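Local coordinates for protein GP37 (Pseudomonas phage phikz, PDB 5FT0) that inhibits the bacterial RNA degradosome during phage infection, probably by acting on its ribonuclease RNase E, at residues A240-V243 and F244-P248; Y201-D205 and R206-Y210; W34-P38 and V39-V43; D137-S140 and D141-I144. All coordinates share one frame; numbering follows the deposited sequence.

Contact 1 (A240-V243 and F244-P248); sequences AMQV and FLKNP
CG of Met241 swings opposite its backbone N (chi1 166°) and the chain then bends twice, while CG of Leu245 stands beside its own backbone N (chi1 -74°); these torsions turn SE of Met241 and CD2 of Leu245 toward each other. The selenium of Met241, modelled as selenomethionine, comes to 3.6 Å from Leu245 CD2. The same SE approaches the Phe244 ring obliquely, 4.3 Å from its CD2, in a Met-aromatic contact that suits a flexible, polarisable chain. The backbone here leads from helix 239-242 into the loop before helix 249-252; Leu245 N gives a weak bond to Met241 O, and Lys246 N a weak one of 3.4 Å to Val243 O. The apolar residues serve the dimer and the fold, Phe244 meeting Phe244 of the second subunit, Met241 packing on Leu249 of that subunit, and Leu245 resting on Ile112 and Ile114. Elsewhere on the turn the aliphatic part of Lys246 lies across Gln242, with Lys246 CE 3.3 Å from Gln242 OE1. Gln242 NE2 is held by Glu102 and the carbonyl of Leu236. Asn247, whose short amide can fold back on the chain, caps the next helix by accepting a hydrogen bond from Leu249 N at OD1.

Contact 2 (Y201-D205 and R206-Y210); sequences YQFID and RTEVY
The closed end of the beta hairpin 197-202/206-217 is crossed by a hydrogen-bonded pair, Tyr201 with Glu208, in which Tyr201 N reaches Glu208 O at 2.7 Å and Glu208 N returns a bond to Tyr201 O. Two residues nearer the bend, Phe203 N bonds to Arg206 O at 2.8 Å. Arg206 starts from a cramped first torsion (chi1 70°) and then runs out straight, which lays its guanidinium flat on one face of the Phe203 ring, planes 15° apart and centres 3.7 Å apart. This is a stacked cation-pi contact, and a planar cation fits an aromatic face well. In the antiparallel hairpin, Arg206 and Glu208 are on the same strand, close enough for Arg206 NE to bond Glu208 OE2 at 2.7 Å, in the guanidinium plane but from above the carboxylate plane. Arg206 NH1 meets the syn lone pair of Asp205 OD1 at 2.9 Å, completing a salt-bridge network that fixes the guanidinium's rotation. The other oxygen, Asp205 OD2, bonds to His252 of the second subunit. Tyr210 OH donates to Glu208 OE1, again from above the carboxylate plane, and the Tyr210 ring brings CD1 to 3.7 Å from Tyr201 CD2, the ring planes at 81°.

Contact 3 (W34-P38 and V39-V43); sequences WVFNP and VDISV
Val43 wedges its two methyls among the aromatics of the facing strand, near the tip of the beta hairpin 30-37/42-48. CG1 settles 4.0 Å from Trp34 CE3, while CG2 meets the edge of the Phe36 ring at CD1; a branched residue is well shaped to fill the hollow between two flat side chains. The Trp34 indole is in turn tied by NE1 to Asp67, and Val43 also touches Phe59 of the next strand. With its CG opposite the backbone N (chi1 174°), Phe36 leans toward the other strand, so that CE1 comes to 4.2 Å from Ile41 CG2, and Pro38 N lies over one ring face, offset toward the rim. The reversal carries a G1 beta bulge: Ile41 and Ser42 both face Asn37. Ile41 takes up the left-handed backbone shape, and its N gives Asn37 O a weak bond, while Ser42 N bonds to the same oxygen at 3.2 Å. Asn37 N answers with 2.8 Å to Ser42 O. Asn37 also suits the turn, its OD1 receiving a weak bond from Val39 N in an Asx turn. Ser42 OG donates to Asp40 OD2 at 2.8 Å, meeting it on the syn side, 33° out of the carboxylate plane.

Contact 4 (D137-S140 and D141-I144); sequences DDIS and DKLI
Ile139 and Leu143, one helical turn apart, touch through their branches: Ile139 CG1 and Leu143 CD1 are 3.9 Å apart, with Ile139 CD1 against the same methyl. The first torsion of Leu143 puts CG beside its backbone N (chi1 -68°), which also sets CG 3.2 Å from Ile139 O. That carbonyl accepts the bond from Leu143 N at 3.0 Å, and the next in line, from Ile144 N to Ser140 O, is 2.7 Å long. Ile144 CG1 packs close to Ser140 O as well. These are the first backbone bonds of helix 140-146, and Ile139 holds the N-cap position. Its hydrocarbon side chain suits the packing against Leu143 and Tyr210 but cannot accept a hydrogen bond, and water takes over that task. One water accepts from Asp141 N at 2.9 Å and donates to Asp137 O; a second accepts from Lys142 N at 3.1 Å and donates weakly to Asp138 O. The preceding 3-10 turn is thus linked to the helix start through solvent, which probably compensates for the missing side-chain cap. The acidic side chain of Asp141, in the first turn, would be favourably placed with respect to the helix dipole. Lys142, bent at chi2 and chi3, turns back along Ile139 with its aliphatic part near that residue's carbonyl. Beyond this shell the helix lies over the hairpin strands 197-202 and 206-217: Leu143 sits on Tyr201 and Tyr210, Ser140 touches Glu199 and Tyr201, and Ile139 rests on Tyr210.

From the N terminus the contacts come in series, and none nests within or crosses another. Contact 3 comes first and closes the turn at the tip of the hairpin in the four-stranded sheet. Contact 4 follows, opening helix 140-146 after strand 122-132, and contact 2 then closes the turn of the hairpin 197-202/206-217 in the larger sheet. Contacts 2 and 4 touch, with Tyr201 CE2 3.6 Å from Leu143 CD1, so the helix is tied to that sheet. Contact 1, last in the chain, leads from helix 239-242 toward helix 249-252. Within one subunit its nearest atoms stay about 8 Å from contact 2, but Pro248 packs on Asp205 of the second subunit, joining both contacts to the dimer interface.

Contact 1 (A240-V243 and F244-P248)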
loop_
_atom_site.group_PDB
_atom_site.type_symbol
_atom_site.label_atom_id
_atom_site.label_comp_id
_atom_site.label_asym_id
_atom_site.label_seq_id
_atom_site.Cartn_x
_atom_site.Cartn_y
_atom_site.Cartn_z
ATOM N N ALA A 240 21.361 6.109 -18.076
ATOM C CA ALA A 240 20.731 4.804 -18.262
ATOM C C ALA A 240 19.662 4.548 -17.205
ATOM O O ALA A 240 18.618 3.955 -17.495
ATOM C CB ALA A 240 21.796 3.709 -18.242
HETATM N N MSE A 241 19.900 4.995 -15.981
HETATM C CA MSE A 241 18.858 4.991 -14.963
HETATM C C MSE A 241 17.732 5.937 -15.334
HETATM O O MSE A 241 16.630 5.489 -15.575
HETATM C CB MSE A 241 19.440 5.344 -13.591
HETATM C CG MSE A 241 18.450 5.720 -12.464
HETATM SE SE MSE A 241 17.636 4.184 -11.618
HETATM C CE MSE A 241 18.674 3.684 -10.110
ATOM N N GLN A 242 18.019 7.234 -15.461
ATOM C CA GLN A 242 17.022 8.276 -15.750
ATOM C C GLN A 242 15.948 7.913 -16.769
ATOM O O GLN A 242 14.834 8.438 -16.699
ATOM C CB GLN A 242 17.696 9.564 -16.242
ATOM C CG GLN A 242 18.028 10.522 -15.128
ATOM C CD GLN A 242 16.806 10.904 -14.323
ATOM O OE1 GLN A 242 15.718 11.092 -14.867
ATOM N NE2 GLN A 242 16.976 11.004 -13.011
ATOM N N VAL A 243 16.266 7.042 -17.728
ATOM C CA VAL A 243 15.225 6.541 -18.620
ATOM C C VAL A 243 14.388 5.457 -17.952
ATOM O O VAL A 243 13.243 5.231 -18.362
ATOM C CB VAL A 243 15.799 6.000 -19.943
ATOM C CG1 VAL A 243 16.784 6.991 -20.555
ATOM C CG2 VAL A 243 16.449 4.641 -19.736
ATOM N N PHE A 244 14.923 4.790 -16.925
ATOM C CA PHE A 244 14.160 3.755 -16.234
ATOM C C PHE A 244 13.021 4.361 -15.422
ATOM O O PHE A 244 11.894 3.859 -15.462
ATOM C CB PHE A 244 15.086 2.921 -15.347
ATOM C CG PHE A 244 14.370 1.927 -14.471
ATOM C CD1 PHE A 244 13.961 0.707 -14.978
ATOM C CD2 PHE A 244 14.114 2.210 -13.137
ATOM C CE1 PHE A 244 13.305 -0.213 -14.175
ATOM C CE2 PHE A 244 13.454 1.295 -12.332
ATOM C CZ PHE A 244 13.055 0.083 -12.850
ATOM N N LEU A 245 13.286 5.450 -14.685
ATOM C CA LEU A 245 12.200 6.063 -13.916
ATOM C C LEU A 245 11.109 6.677 -14.782
ATOM O O LEU A 245 10.129 7.177 -14.223
ATOM C CB LEU A 245 12.704 7.147 -12.947
ATOM C CG LEU A 245 13.461 6.872 -11.646
ATOM C CD1 LEU A 245 12.799 5.780 -10.801
ATOM C CD2 LEU A 245 14.941 6.628 -11.856
ATOM N N LYS A 246 11.255 6.705 -16.102
ATOM C CA LYS A 246 10.209 7.223 -16.973
ATOM C C LYS A 246 9.551 6.143 -17.820
ATOM O O LYS A 246 8.697 6.465 -18.653
ATOM C CB LYS A 246 10.761 8.328 -17.883
ATOM C CG LYS A 246 11.914 9.096 -17.268
ATOM C CD LYS A 246 11.439 10.353 -16.556
ATOM C CE LYS A 246 12.619 11.208 -16.126
ATOM N NZ LYS A 246 13.388 11.703 -17.302
ATOM N N ASN A 247 9.933 4.882 -17.642
ATOM C CA ASN A 247 9.198 3.786 -18.255
ATOM C C ASN A 247 7.741 3.846 -17.797
ATOM O O ASN A 247 7.480 3.893 -16.587
ATOM C CB ASN A 247 9.832 2.447 -17.869
ATOM C CG ASN A 247 9.272 1.272 -18.658
ATOM O OD1 ASN A 247 8.061 1.120 -18.807
ATOM N ND2 ASN A 247 10.165 0.428 -19.165
ATOM N N PRO A 248 6.773 3.863 -18.719
ATOM C CA PRO A 248 5.369 4.013 -18.301
ATOM C C PRO A 248 4.855 2.859 -17.459
ATOM O O PRO A 248 3.882 3.050 -16.718
ATOM C CB PRO A 248 4.615 4.108 -19.634
ATOM C CG PRO A 248 5.494 3.391 -20.609
ATOM C CD PRO A 248 6.903 3.699 -20.177
#

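Contact 2 (Y201-D205 and R206-Y210)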
loop_
_atom_site.group_PDB
_atom_site.type_symbol
_atom_site.label_atom_id
_atom_site.label_comp_id
_atom_site.label_asym_id
_atom_site.label_seq_id
_atom_site.Cartn_x
_atom_site.Cartn_y
_atom_site.Cartn_z
ATOM N N TYR A 201 27.074 -0.437 4.726
ATOM C CA TYR A 201 26.910 -1.816 4.293
ATOM C C TYR A 201 26.827 -1.848 2.779
ATOM O O TYR A 201 26.075 -1.072 2.178
ATOM C CB TYR A 201 25.661 -2.448 4.911
ATOM C CG TYR A 201 25.717 -2.516 6.418
ATOM C CD1 TYR A 201 26.303 -3.601 7.060
ATOM C CD2 TYR A 201 25.198 -1.493 7.198
ATOM C CE1 TYR A 201 26.361 -3.668 8.438
ATOM C CE2 TYR A 201 25.253 -1.552 8.580
ATOM C CZ TYR A 201 25.836 -2.641 9.193
ATOM O OH TYR A 201 25.895 -2.708 10.564
ATOM N N GLN A 202 27.601 -2.738 2.167
ATOM C CA GLN A 202 27.600 -2.916 0.724
ATOM C C GLN A 202 26.839 -4.189 0.389
ATOM O O GLN A 202 27.185 -5.273 0.870
ATOM C CB GLN A 202 29.022 -2.983 0.167
ATOM C CG GLN A 202 29.067 -3.060 -1.352
ATOM C CD GLN A 202 28.537 -1.802 -2.007
ATOM O OE1 GLN A 202 28.771 -0.693 -1.523
ATOM N NE2 GLN A 202 27.808 -1.966 -3.107
ATOM N N PHE A 203 25.798 -4.050 -0.419
ATOM C CA PHE A 203 25.086 -5.176 -0.992
ATOM C C PHE A 203 25.474 -5.295 -2.460
ATOM O O PHE A 203 26.175 -4.440 -3.010
ATOM C CB PHE A 203 23.570 -5.003 -0.824
ATOM C CG PHE A 203 23.137 -4.840 0.607
ATOM C CD1 PHE A 203 23.215 -3.604 1.233
ATOM C CD2 PHE A 203 22.657 -5.921 1.327
ATOM C CE1 PHE A 203 22.824 -3.448 2.552
ATOM C CE2 PHE A 203 22.261 -5.773 2.647
ATOM C CZ PHE A 203 22.345 -4.533 3.261
ATOM N N ILE A 204 25.023 -6.376 -3.098
ATOM C CA ILE A 204 25.351 -6.559 -4.509
ATOM C C ILE A 204 24.739 -5.454 -5.354
ATOM O O ILE A 204 25.335 -5.020 -6.349
ATOM C CB ILE A 204 24.906 -7.952 -4.998
ATOM C CG1 ILE A 204 23.553 -8.334 -4.392
ATOM C CG2 ILE A 204 25.971 -8.995 -4.685
ATOM C CD1 ILE A 204 23.056 -9.697 -4.827
ATOM N N ASP A 205 23.565 -4.954 -4.965
ATOM C CA ASP A 205 22.821 -4.015 -5.792
ATOM C C ASP A 205 22.703 -2.618 -5.192
ATOM O O ASP A 205 22.097 -1.745 -5.824
ATOM C CB ASP A 205 21.419 -4.572 -6.083
ATOM C CG ASP A 205 20.578 -4.749 -4.827
ATOM O OD1 ASP A 205 21.137 -4.697 -3.712
ATOM O OD2 ASP A 205 19.353 -4.951 -4.956
ATOM N N ARG A 206 23.267 -2.369 -4.012
ATOM C CA ARG A 206 23.083 -1.068 -3.376
ATOM C C ARG A 206 24.073 -0.905 -2.233
ATOM O O ARG A 206 24.667 -1.876 -1.753
ATOM C CB ARG A 206 21.654 -0.902 -2.848
ATOM C CG ARG A 206 21.357 -1.793 -1.654
ATOM C CD ARG A 206 19.865 -1.953 -1.413
ATOM N NE ARG A 206 19.609 -2.651 -0.159
ATOM C CZ ARG A 206 19.632 -3.973 -0.017
ATOM N NH1 ARG A 206 19.893 -4.750 -1.057
ATOM N NH2 ARG A 206 19.389 -4.517 1.167
ATOM N N THR A 207 24.229 0.344 -1.796
ATOM C CA THR A 207 24.977 0.690 -0.595
ATOM C C THR A 207 24.037 1.384 0.379
ATOM O O THR A 207 23.308 2.304 -0.008
ATOM C CB THR A 207 26.164 1.606 -0.912
ATOM O OG1 THR A 207 27.050 0.956 -1.830
ATOM C CG2 THR A 207 26.925 1.953 0.366
ATOM N N GLU A 208 24.053 0.947 1.635
ATOM C CA GLU A 208 23.248 1.551 2.688
ATOM C C GLU A 208 24.167 2.064 3.786
ATOM O O GLU A 208 25.011 1.319 4.297
ATOM C CB GLU A 208 22.236 0.549 3.257
ATOM C CG GLU A 208 21.217 0.064 2.236
ATOM C CD GLU A 208 20.225 -0.928 2.816
ATOM O OE1 GLU A 208 20.420 -1.367 3.970
ATOM O OE2 GLU A 208 19.245 -1.267 2.116
ATOM N N VAL A 209 24.007 3.335 4.143
ATOM C CA VAL A 209 24.764 3.956 5.223
ATOM C C VAL A 209 23.781 4.338 6.320
ATOM O O VAL A 209 22.790 5.036 6.064
ATOM C CB VAL A 209 25.558 5.178 4.736
ATOM C CG1 VAL A 209 26.397 5.743 5.868
ATOM C CG2 VAL A 209 26.441 4.803 3.555
ATOM N N TYR A 210 24.048 3.880 7.536
ATOM C CA TYR A 210 23.189 4.131 8.683
ATOM C C TYR A 210 23.864 5.121 9.619
ATOM O O TYR A 210 25.016 4.919 10.019
ATOM C CB TYR A 210 22.875 2.831 9.428
ATOM C CG TYR A 210 22.006 1.872 8.648
ATOM C CD1 TYR A 210 22.533 1.106 7.614
ATOM C CD2 TYR A 210 20.659 1.722 8.953
ATOM C CE1 TYR A 210 21.741 0.228 6.898
ATOM C CE2 TYR A 210 19.859 0.844 8.243
ATOM C CZ TYR A 210 20.407 0.099 7.216
ATOM O OH TYR A 210 19.618 -0.777 6.505
#

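Contact 3 (W34-P38 and V39-V43)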
loop_
_atom_site.group_PDB
_atom_site.type_symbol
_atom_site.label_atom_id
_atom_site.label_comp_id
_atom_site.label_asym_id
_atom_site.label_seq_id
_atom_site.Cartn_x
_atom_site.Cartn_y
_atom_site.Cartn_z
ATOM N N TRP A 34 0.285 -4.589 26.291
ATOM C CA TRP A 34 1.568 -5.247 26.112
ATOM C C TRP A 34 1.517 -6.645 26.711
ATOM O O TRP A 34 0.747 -6.917 27.635
ATOM C CB TRP A 34 2.718 -4.443 26.733
ATOM C CG TRP A 34 2.630 -4.265 28.215
ATOM C CD1 TRP A 34 1.977 -3.272 28.884
ATOM C CD2 TRP A 34 3.238 -5.091 29.217
ATOM N NE1 TRP A 34 2.130 -3.434 30.240
ATOM C CE2 TRP A 34 2.901 -4.543 30.471
ATOM C CE3 TRP A 34 4.030 -6.244 29.175
ATOM C CZ2 TRP A 34 3.329 -5.107 31.671
ATOM C CZ3 TRP A 34 4.453 -6.803 30.369
ATOM C CH2 TRP A 34 4.102 -6.233 31.599
ATOM N N VAL A 35 2.350 -7.527 26.164
ATOM C CA VAL A 35 2.458 -8.907 26.620
ATOM C C VAL A 35 3.920 -9.324 26.524
ATOM O O VAL A 35 4.618 -8.970 25.568
ATOM C CB VAL A 35 1.544 -9.848 25.799
ATOM C CG1 VAL A 35 1.768 -9.651 24.307
ATOM C CG2 VAL A 35 1.772 -11.302 26.191
ATOM N N PHE A 36 4.386 -10.061 27.529
ATOM C CA PHE A 36 5.764 -10.528 27.584
ATOM C C PHE A 36 5.872 -11.936 27.011
ATOM O O PHE A 36 5.028 -12.796 27.278
ATOM C CB PHE A 36 6.266 -10.496 29.029
ATOM C CG PHE A 36 7.635 -11.088 29.215
ATOM C CD1 PHE A 36 8.737 -10.539 28.583
ATOM C CD2 PHE A 36 7.820 -12.182 30.046
ATOM C CE1 PHE A 36 9.996 -11.081 28.763
ATOM C CE2 PHE A 36 9.072 -12.726 30.228
ATOM C CZ PHE A 36 10.163 -12.178 29.587
ATOM N N ASN A 37 6.910 -12.164 26.210
ATOM C CA ASN A 37 7.147 -13.479 25.627
ATOM C C ASN A 37 8.406 -14.082 26.232
ATOM O O ASN A 37 9.517 -13.628 25.919
ATOM C CB ASN A 37 7.278 -13.386 24.106
ATOM C CG ASN A 37 7.351 -14.752 23.444
ATOM O OD1 ASN A 37 7.142 -15.781 24.089
ATOM N ND2 ASN A 37 7.647 -14.766 22.150
ATOM N N PRO A 38 8.289 -15.098 27.092
ATOM C CA PRO A 38 9.483 -15.629 27.771
ATOM C C PRO A 38 10.426 -16.405 26.865
ATOM O O PRO A 38 11.605 -16.545 27.214
ATOM C CB PRO A 38 8.894 -16.537 28.861
ATOM C CG PRO A 38 7.454 -16.122 28.989
ATOM C CD PRO A 38 7.045 -15.676 27.622
ATOM N N VAL A 39 9.960 -16.913 25.722
ATOM C CA VAL A 39 10.809 -17.766 24.894
ATOM C C VAL A 39 11.940 -16.957 24.270
ATOM O O VAL A 39 13.109 -17.354 24.322
ATOM C CB VAL A 39 9.969 -18.491 23.827
ATOM C CG1 VAL A 39 10.869 -19.079 22.749
ATOM C CG2 VAL A 39 9.128 -19.583 24.471
ATOM N N ASP A 40 11.613 -15.811 23.672
ATOM C CA ASP A 40 12.622 -14.938 23.087
ATOM C C ASP A 40 12.930 -13.724 23.955
ATOM O O ASP A 40 13.743 -12.885 23.555
ATOM C CB ASP A 40 12.190 -14.487 21.687
ATOM C CG ASP A 40 10.993 -13.557 21.712
ATOM O OD1 ASP A 40 10.186 -13.646 22.661
ATOM O OD2 ASP A 40 10.859 -12.737 20.778
ATOM N N ILE A 41 12.306 -13.621 25.132
ATOM C CA ILE A 41 12.541 -12.541 26.089
ATOM C C ILE A 41 12.273 -11.198 25.422
ATOM O O ILE A 41 13.158 -10.342 25.344
ATOM C CB ILE A 41 13.969 -12.599 26.667
ATOM C CG1 ILE A 41 14.333 -14.034 27.053
ATOM C CG2 ILE A 41 14.092 -11.706 27.898
ATOM C CD1 ILE A 41 15.825 -14.286 27.118
ATOM N N SER A 42 11.051 -10.999 24.937
ATOM C CA SER A 42 10.697 -9.747 24.287
ATOM C C SER A 42 9.326 -9.298 24.768
ATOM O O SER A 42 8.526 -10.092 25.272
ATOM C CB SER A 42 10.709 -9.875 22.757
ATOM O OG SER A 42 9.663 -10.717 22.306
ATOM N N VAL A 43 9.070 -8.003 24.612
ATOM C CA VAL A 43 7.794 -7.393 24.965
ATOM C C VAL A 43 7.168 -6.868 23.683
ATOM O O VAL A 43 7.795 -6.089 22.954
ATOM C CB VAL A 43 7.960 -6.264 25.995
ATOM C CG1 VAL A 43 6.626 -5.583 26.260
ATOM C CG2 VAL A 43 8.553 -6.803 27.290
#

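Contact 4 (D137-S140 and D141-I144)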
loop_
_atom_site.group_PDB
_atom_site.type_symbol
_atom_site.label_atom_id
_atom_site.label_comp_id
_atom_site.label_asym_id
_atom_site.label_seq_id
_atom_site.Cartn_x
_atom_site.Cartn_y
_atom_site.Cartn_z
ATOM N N ASP A 137 22.862 -0.622 15.892
ATOM C CA ASP A 137 23.446 -1.720 16.654
ATOM C C ASP A 137 22.443 -2.828 16.943
ATOM O O ASP A 137 22.853 -3.944 17.280
ATOM C CB ASP A 137 24.034 -1.206 17.971
ATOM C CG ASP A 137 25.257 -0.331 17.762
ATOM O OD1 ASP A 137 25.871 -0.415 16.677
ATOM O OD2 ASP A 137 25.609 0.433 18.685
ATOM N N ASP A 138 21.146 -2.556 16.812
ATOM C CA ASP A 138 20.122 -3.555 17.079
ATOM C C ASP A 138 19.700 -4.331 15.837
ATOM O O ASP A 138 18.946 -5.301 15.961
ATOM C CB ASP A 138 18.890 -2.894 17.709
ATOM C CG ASP A 138 19.214 -2.176 19.008
ATOM O OD1 ASP A 138 20.171 -2.590 19.697
ATOM O OD2 ASP A 138 18.507 -1.202 19.343
ATOM N N ILE A 139 20.159 -3.936 14.650
ATOM C CA ILE A 139 19.822 -4.654 13.424
ATOM C C ILE A 139 21.098 -5.009 12.673
ATOM O O ILE A 139 21.044 -5.527 11.553
ATOM C CB ILE A 139 18.878 -3.831 12.526
ATOM C CG1 ILE A 139 19.500 -2.471 12.206
ATOM C CG2 ILE A 139 17.511 -3.667 13.178
ATOM C CD1 ILE A 139 18.702 -1.656 11.205
ATOM N N SER A 140 22.253 -4.739 13.287
ATOM C CA SER A 140 23.521 -4.912 12.583
ATOM C C SER A 140 23.783 -6.377 12.244
ATOM O O SER A 140 24.317 -6.679 11.171
ATOM C CB SER A 140 24.669 -4.333 13.412
ATOM O OG SER A 140 24.736 -4.943 14.687
ATOM N N ASP A 141 23.418 -7.298 13.140
ATOM C CA ASP A 141 23.595 -8.721 12.853
ATOM C C ASP A 141 22.845 -9.122 11.588
ATOM O O ASP A 141 23.391 -9.814 10.721
ATOM C CB ASP A 141 23.130 -9.563 14.042
ATOM C CG ASP A 141 24.055 -9.447 15.238
ATOM O OD1 ASP A 141 25.209 -9.000 15.060
ATOM O OD2 ASP A 141 23.628 -9.805 16.356
ATOM N N LYS A 142 21.588 -8.692 11.466
ATOM C CA LYS A 142 20.827 -8.967 10.251
ATOM C C LYS A 142 21.457 -8.284 9.043
ATOM O O LYS A 142 21.454 -8.835 7.936
ATOM C CB LYS A 142 19.379 -8.510 10.433
ATOM C CG LYS A 142 18.523 -8.636 9.184
ATOM C CD LYS A 142 17.474 -7.536 9.126
ATOM C CE LYS A 142 18.126 -6.164 9.044
ATOM N NZ LYS A 142 17.115 -5.072 8.989
ATOM N N LEU A 143 22.004 -7.082 9.235
ATOM C CA LEU A 143 22.607 -6.360 8.121
ATOM C C LEU A 143 23.912 -7.011 7.679
ATOM O O LEU A 143 24.197 -7.085 6.478
ATOM C CB LEU A 143 22.834 -4.899 8.506
ATOM C CG LEU A 143 21.559 -4.074 8.704
ATOM C CD1 LEU A 143 21.886 -2.658 9.167
ATOM C CD2 LEU A 143 20.741 -4.050 7.419
ATOM N N ILE A 144 24.716 -7.487 8.632
ATOM C CA ILE A 144 25.989 -8.112 8.282
ATOM C C ILE A 144 25.758 -9.408 7.517
ATOM O O ILE A 144 26.429 -9.679 6.513
ATOM C CB ILE A 144 26.838 -8.344 9.546
ATOM C CG1 ILE A 144 27.254 -7.007 10.166
ATOM C CG2 ILE A 144 28.062 -9.189 9.219
ATOM C CD1 ILE A 144 28.284 -7.137 11.265
HETATM O O HOH W 1 22.348 -6.788 15.773
HETATM O O HOH W 2 20.133 -7.832 14.055
#